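Local coordinates for hypothetical protein yfcE (Escherichia coli, PDB 1SU1) that is of unknown function but belongs to the calcineurin-like phosphoesterase superfamily and carries two bound zinc ions, at residues P155-P168 / L190-V204. Sequence-based numbering, arbitrary orientation.
Sequences PVAEQRGEIFHFNP and LSVIALNDQSIIAQV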
loop_
_atom_site.group_PDB
_atom_site.type_symbol
_atom_site.label_atom_id
_atom_site.label_comp_id
_atom_site.label_asym_id
_atom_site.label_seq_id
_atom_site.Cartn_x
_atom_site.Cartn_y
_atom_site.Cartn_z
ATOM N N PRO A 155 -25.835 5.806 -11.278
ATOM C CA PRO A 155 -25.539 5.535 -12.690
ATOM C C PRO A 155 -25.240 6.787 -13.505
ATOM O O PRO A 155 -25.880 7.822 -13.327
ATOM C CB PRO A 155 -26.802 4.831 -13.167
ATOM C CG PRO A 155 -27.865 5.602 -12.437
ATOM C CD PRO A 155 -27.284 5.695 -11.025
ATOM N N VAL A 156 -24.261 6.688 -14.396
ATOM C CA VAL A 156 -23.903 7.813 -15.237
ATOM C C VAL A 156 -23.469 7.300 -16.599
ATOM O O VAL A 156 -22.883 6.224 -16.712
ATOM C CB VAL A 156 -22.739 8.652 -14.603
ATOM C CG1 VAL A 156 -22.332 9.780 -15.537
ATOM C CG2 VAL A 156 -23.173 9.221 -13.258
ATOM N N ALA A 157 -23.771 8.071 -17.635
ATOM C CA ALA A 157 -23.381 7.715 -18.997
ATOM C C ALA A 157 -23.504 9.010 -19.779
ATOM O O ALA A 157 -24.584 9.360 -20.257
ATOM C CB ALA A 157 -24.317 6.648 -19.573
ATOM N N GLU A 158 -22.399 9.738 -19.890
ATOM C CA GLU A 158 -22.428 11.011 -20.586
ATOM C C GLU A 158 -21.036 11.566 -20.841
ATOM O O GLU A 158 -20.055 11.131 -20.243
ATOM C CB GLU A 158 -23.210 12.031 -19.757
ATOM C CG GLU A 158 -22.545 12.371 -18.435
ATOM C CD GLU A 158 -23.329 13.383 -17.616
ATOM O OE1 GLU A 158 -23.796 14.388 -18.195
ATOM O OE2 GLU A 158 -23.469 13.181 -16.390
ATOM N N GLN A 159 -20.966 12.540 -21.735
ATOM C CA GLN A 159 -19.711 13.191 -22.040
ATOM C C GLN A 159 -19.622 14.377 -21.094
ATOM O O GLN A 159 -20.547 15.183 -21.012
ATOM C CB GLN A 159 -19.702 13.694 -23.478
ATOM C CG GLN A 159 -18.365 14.247 -23.912
ATOM C CD GLN A 159 -18.480 15.112 -25.141
ATOM O OE1 GLN A 159 -19.001 16.230 -25.081
ATOM N NE2 GLN A 159 -18.006 14.600 -26.272
ATOM N N ARG A 160 -18.524 14.463 -20.357
ATOM C CA ARG A 160 -18.310 15.565 -19.425
ATOM C C ARG A 160 -17.027 16.267 -19.825
ATOM O O ARG A 160 -15.933 15.802 -19.509
ATOM C CB ARG A 160 -18.199 15.047 -17.995
ATOM C CG ARG A 160 -19.522 14.969 -17.264
ATOM C CD ARG A 160 -19.495 15.842 -16.009
ATOM N NE ARG A 160 -20.795 15.897 -15.343
ATOM C CZ ARG A 160 -21.363 17.025 -14.917
ATOM N NH1 ARG A 160 -20.743 18.191 -15.092
ATOM N NH2 ARG A 160 -22.553 17.003 -14.319
ATOM N N GLY A 161 -17.168 17.382 -20.532
ATOM C CA GLY A 161 -16.001 18.107 -20.990
ATOM C C GLY A 161 -15.432 17.432 -22.223
ATOM O O GLY A 161 -16.103 17.338 -23.252
ATOM N N GLU A 162 -14.205 16.934 -22.111
ATOM C CA GLU A 162 -13.543 16.277 -23.228
ATOM C C GLU A 162 -13.466 14.757 -23.103
ATOM O O GLU A 162 -12.997 14.075 -24.021
ATOM C CB GLU A 162 -12.138 16.853 -23.417
ATOM C CG GLU A 162 -11.275 16.888 -22.161
ATOM C CD GLU A 162 -11.751 17.910 -21.131
ATOM O OE1 GLU A 162 -12.711 17.618 -20.384
ATOM O OE2 GLU A 162 -11.163 19.012 -21.073
ATOM N N ILE A 163 -13.917 14.222 -21.972
ATOM C CA ILE A 163 -13.902 12.778 -21.784
ATOM C C ILE A 163 -15.301 12.261 -21.460
ATOM O O ILE A 163 -16.228 13.041 -21.231
ATOM C CB ILE A 163 -12.942 12.342 -20.644
ATOM C CG1 ILE A 163 -13.353 13.006 -19.328
ATOM C CG2 ILE A 163 -11.501 12.687 -21.015
ATOM C CD1 ILE A 163 -12.765 12.337 -18.097
ATOM N N PHE A 164 -15.440 10.941 -21.435
ATOM C CA PHE A 164 -16.714 10.305 -21.136
ATOM C C PHE A 164 -16.687 9.703 -19.734
ATOM O O PHE A 164 -15.684 9.119 -19.326
ATOM C CB PHE A 164 -16.990 9.180 -22.140
ATOM C CG PHE A 164 -17.192 9.647 -23.551
ATOM C CD1 PHE A 164 -18.362 10.307 -23.921
ATOM C CD2 PHE A 164 -16.215 9.412 -24.518
ATOM C CE1 PHE A 164 -18.559 10.730 -25.242
ATOM C CE2 PHE A 164 -16.397 9.829 -25.837
ATOM C CZ PHE A 164 -17.576 10.492 -26.204
ATOM N N HIS A 165 -17.781 9.855 -18.997
ATOM C CA HIS A 165 -17.898 9.263 -17.664
ATOM C C HIS A 165 -18.924 8.129 -17.768
ATOM O O HIS A 165 -19.980 8.292 -18.403
ATOM C CB HIS A 165 -18.401 10.279 -16.629
ATOM C CG HIS A 165 -17.405 11.333 -16.266
ATOM N ND1 HIS A 165 -17.514 12.087 -15.117
ATOM C CD2 HIS A 165 -16.304 11.789 -16.910
ATOM C CE1 HIS A 165 -16.528 12.963 -15.070
ATOM N NE2 HIS A 165 -15.779 12.803 -16.147
ATOM N N PHE A 166 -18.621 6.990 -17.149
ATOM C CA PHE A 166 -19.533 5.854 -17.165
ATOM C C PHE A 166 -19.514 5.139 -15.810
ATOM O O PHE A 166 -18.451 4.712 -15.347
ATOM C CB PHE A 166 -19.167 4.869 -18.282
ATOM C CG PHE A 166 -20.076 3.664 -18.341
ATOM C CD1 PHE A 166 -21.426 3.798 -18.683
ATOM C CD2 PHE A 166 -19.590 2.397 -18.029
ATOM C CE1 PHE A 166 -22.274 2.684 -18.712
ATOM C CE2 PHE A 166 -20.429 1.279 -18.055
ATOM C CZ PHE A 166 -21.775 1.424 -18.399
ATOM N N ASN A 167 -20.694 5.020 -15.192
ATOM C CA ASN A 167 -20.875 4.362 -13.897
ATOM C C ASN A 167 -22.123 3.470 -13.984
ATOM O O ASN A 167 -23.225 3.977 -14.140
ATOM C CB ASN A 167 -21.055 5.420 -12.803
ATOM C CG ASN A 167 -21.108 4.823 -11.402
ATOM O OD1 ASN A 167 -21.458 3.647 -11.214
ATOM N ND2 ASN A 167 -20.771 5.651 -10.394
ATOM N N PRO A 168 -21.957 2.132 -13.853
ATOM C CA PRO A 168 -23.010 1.089 -13.902
ATOM C C PRO A 168 -23.987 1.172 -12.755
ATOM O O PRO A 168 -25.033 0.535 -12.782
ATOM C CB PRO A 168 -22.242 -0.233 -13.800
ATOM C CG PRO A 168 -20.934 0.081 -14.357
ATOM C CD PRO A 168 -20.620 1.518 -13.937
ATOM N N LEU A 190 -21.883 2.497 -24.457
ATOM C CA LEU A 190 -21.855 2.068 -23.066
ATOM C C LEU A 190 -23.255 2.282 -22.492
ATOM O O LEU A 190 -23.781 3.395 -22.539
ATOM C CB LEU A 190 -20.841 2.894 -22.269
ATOM C CG LEU A 190 -19.360 2.531 -22.443
ATOM C CD1 LEU A 190 -18.491 3.676 -21.941
ATOM C CD2 LEU A 190 -19.063 1.242 -21.689
ATOM N N SER A 191 -23.838 1.232 -21.921
ATOM C CA SER A 191 -25.198 1.329 -21.380
ATOM C C SER A 191 -25.377 0.883 -19.935
ATOM O O SER A 191 -24.815 -0.128 -19.511
ATOM C CB SER A 191 -26.166 0.490 -22.238
ATOM O OG SER A 191 -26.130 0.863 -23.606
ATOM N N VAL A 192 -26.181 1.636 -19.193
ATOM C CA VAL A 192 -26.526 1.285 -17.819
ATOM C C VAL A 192 -27.895 0.594 -17.978
ATOM O O VAL A 192 -28.828 1.179 -18.529
ATOM C CB VAL A 192 -26.694 2.528 -16.930
ATOM C CG1 VAL A 192 -26.999 2.102 -15.500
ATOM C CG2 VAL A 192 -25.420 3.372 -16.963
ATOM N N ILE A 193 -28.005 -0.641 -17.497
ATOM C CA ILE A 193 -29.220 -1.441 -17.639
ATOM C C ILE A 193 -29.816 -1.928 -16.324
ATOM O O ILE A 193 -29.100 -2.453 -15.470
ATOM C CB ILE A 193 -28.919 -2.682 -18.489
ATOM C CG1 ILE A 193 -28.204 -2.254 -19.778
ATOM C CG2 ILE A 193 -30.202 -3.457 -18.772
ATOM C CD1 ILE A 193 -27.583 -3.408 -20.555
ATOM N N ALA A 194 -31.130 -1.774 -16.169
ATOM C CA ALA A 194 -31.819 -2.230 -14.953
ATOM C C ALA A 194 -31.662 -3.741 -14.841
ATOM O O ALA A 194 -31.787 -4.453 -15.840
ATOM C CB ALA A 194 -33.295 -1.855 -15.000
ATOM N N LEU A 195 -31.357 -4.219 -13.635
ATOM C CA LEU A 195 -31.149 -5.647 -13.415
ATOM C C LEU A 195 -32.417 -6.510 -13.549
ATOM O O LEU A 195 -32.325 -7.666 -13.975
ATOM C CB LEU A 195 -30.532 -5.899 -12.035
ATOM C CG LEU A 195 -29.074 -6.372 -11.969
ATOM C CD1 LEU A 195 -28.847 -7.006 -10.609
ATOM C CD2 LEU A 195 -28.760 -7.400 -13.056
ATOM N N ASN A 196 -33.579 -5.973 -13.168
ATOM C CA ASN A 196 -34.818 -6.737 -13.272
ATOM C C ASN A 196 -35.433 -6.654 -14.678
ATOM O O ASN A 196 -35.550 -7.658 -15.373
ATOM C CB ASN A 196 -35.843 -6.261 -12.222
ATOM C CG ASN A 196 -35.955 -4.741 -12.140
ATOM O OD1 ASN A 196 -35.927 -4.047 -13.153
ATOM N ND2 ASN A 196 -36.108 -4.222 -10.919
ATOM N N ASP A 197 -35.793 -5.441 -15.077
ATOM C CA ASP A 197 -36.435 -5.140 -16.353
ATOM C C ASP A 197 -35.567 -5.346 -17.592
ATOM O O ASP A 197 -36.068 -5.704 -18.665
ATOM C CB ASP A 197 -36.875 -3.673 -16.349
ATOM C CG ASP A 197 -38.372 -3.510 -16.303
ATOM O OD1 ASP A 197 -38.866 -2.711 -15.478
ATOM O OD2 ASP A 197 -39.071 -4.179 -17.100
ATOM N N GLN A 198 -34.270 -5.087 -17.441
ATOM C CA GLN A 198 -33.310 -5.134 -18.549
ATOM C C GLN A 198 -33.598 -3.936 -19.443
ATOM O O GLN A 198 -33.341 -3.957 -20.636
ATOM C CB GLN A 198 -33.410 -6.433 -19.354
ATOM C CG GLN A 198 -32.279 -7.407 -19.061
ATOM C CD GLN A 198 -32.066 -8.434 -20.161
ATOM O OE1 GLN A 198 -31.034 -8.427 -20.837
ATOM N NE2 GLN A 198 -33.038 -9.329 -20.344
ATOM N N SER A 199 -34.151 -2.892 -18.839
ATOM C CA SER A 199 -34.469 -1.673 -19.557
ATOM C C SER A 199 -33.295 -0.695 -19.436
ATOM O O SER A 199 -32.554 -0.723 -18.446
ATOM C CB SER A 199 -35.745 -1.041 -18.997
ATOM O OG SER A 199 -35.640 -0.792 -17.615
ATOM N N ILE A 200 -33.142 0.163 -20.445
ATOM C CA ILE A 200 -32.061 1.139 -20.501
ATOM C C ILE A 200 -32.240 2.331 -19.566
ATOM O O ILE A 200 -33.164 3.125 -19.738
ATOM C CB ILE A 200 -31.896 1.706 -21.922
ATOM C CG1 ILE A 200 -31.800 0.571 -22.947
ATOM C CG2 ILE A 200 -30.667 2.617 -21.964
ATOM C CD1 ILE A 200 -30.674 -0.421 -22.712
ATOM N N ILE A 201 -31.338 2.465 -18.595
ATOM C CA ILE A 201 -31.391 3.575 -17.645
ATOM C C ILE A 201 -30.617 4.780 -18.192
ATOM O O ILE A 201 -30.989 5.935 -17.969
ATOM C CB ILE A 201 -30.788 3.152 -16.292
ATOM C CG1 ILE A 201 -31.668 2.069 -15.661
ATOM C CG2 ILE A 201 -30.661 4.358 -15.364
ATOM C CD1 ILE A 201 -31.087 1.451 -14.408
ATOM N N ALA A 202 -29.540 4.501 -18.922
ATOM C CA ALA A 202 -28.701 5.555 -19.499
ATOM C C ALA A 202 -27.710 4.929 -20.462
ATOM O O ALA A 202 -27.317 3.777 -20.289
ATOM C CB ALA A 202 -27.960 6.287 -18.393
ATOM N N GLN A 203 -27.322 5.668 -21.492
ATOM C CA GLN A 203 -26.356 5.141 -22.445
ATOM C C GLN A 203 -25.653 6.276 -23.193
ATOM O O GLN A 203 -26.199 7.376 -23.346
ATOM C CB GLN A 203 -27.036 4.170 -23.430
ATOM C CG GLN A 203 -28.211 4.755 -24.191
ATOM C CD GLN A 203 -28.923 3.741 -25.114
ATOM O OE1 GLN A 203 -29.824 4.113 -25.859
ATOM N NE2 GLN A 203 -28.506 2.475 -25.071
ATOM N N VAL A 204 -24.431 6.014 -23.646
ATOM C CA VAL A 204 -23.676 7.030 -24.365
ATOM C C VAL A 204 -22.856 6.368 -25.451
ATOM O O VAL A 204 -22.342 5.259 -25.269
ATOM C CB VAL A 204 -22.743 7.831 -23.391
ATOM C CG1 VAL A 204 -21.707 6.899 -22.761
ATOM C CG2 VAL A 204 -22.062 8.979 -24.128
#
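Phe166 lies against Leu190 and Val192 where the 156-160/163-167 hairpin of one sheet packs on the 190-194/202-204 hairpin of the other, joining the two layers of the beta sandwich of this metallophosphoesterase-type fold. With CG anti to the backbone N (chi1 180°), the Phe166 ring reaches across to Leu190, whose CB sits over one face in a CH-pi contact, 3.9 Å from the ring centroid. Leu190 CD1 and CD2 continue along the same ring, while Ser191 O meets its edge in plane, 3.6 Å from Phe166 CZ. Val192 divides its branches: CG2 touches Phe166 CE1 at 3.7 Å, and CG1 meets Pro155 CB at 3.6 Å, at the margin. Phe166, Leu190 and Val192 form the tight, buried part, backed by Val146 of strand 146-148. Toward the outer strands 156-160 and 202-204 the contact is partly exposed. Ala157 CB rests 3.8 Å from Ala202 CB, beside a classic beta bulge, where Ile201 and Ala202 together sit opposite Val192. Val204 bridges from this side to the buried Phe164 ring, CG2 approaching CD1 obliquely at 3.9 Å. Gln203 turns away, its NE2 donating to Ser191 OG. Neither hairpin shares a backbone bond with the other, so mainly apolar side-chain packing joins them here.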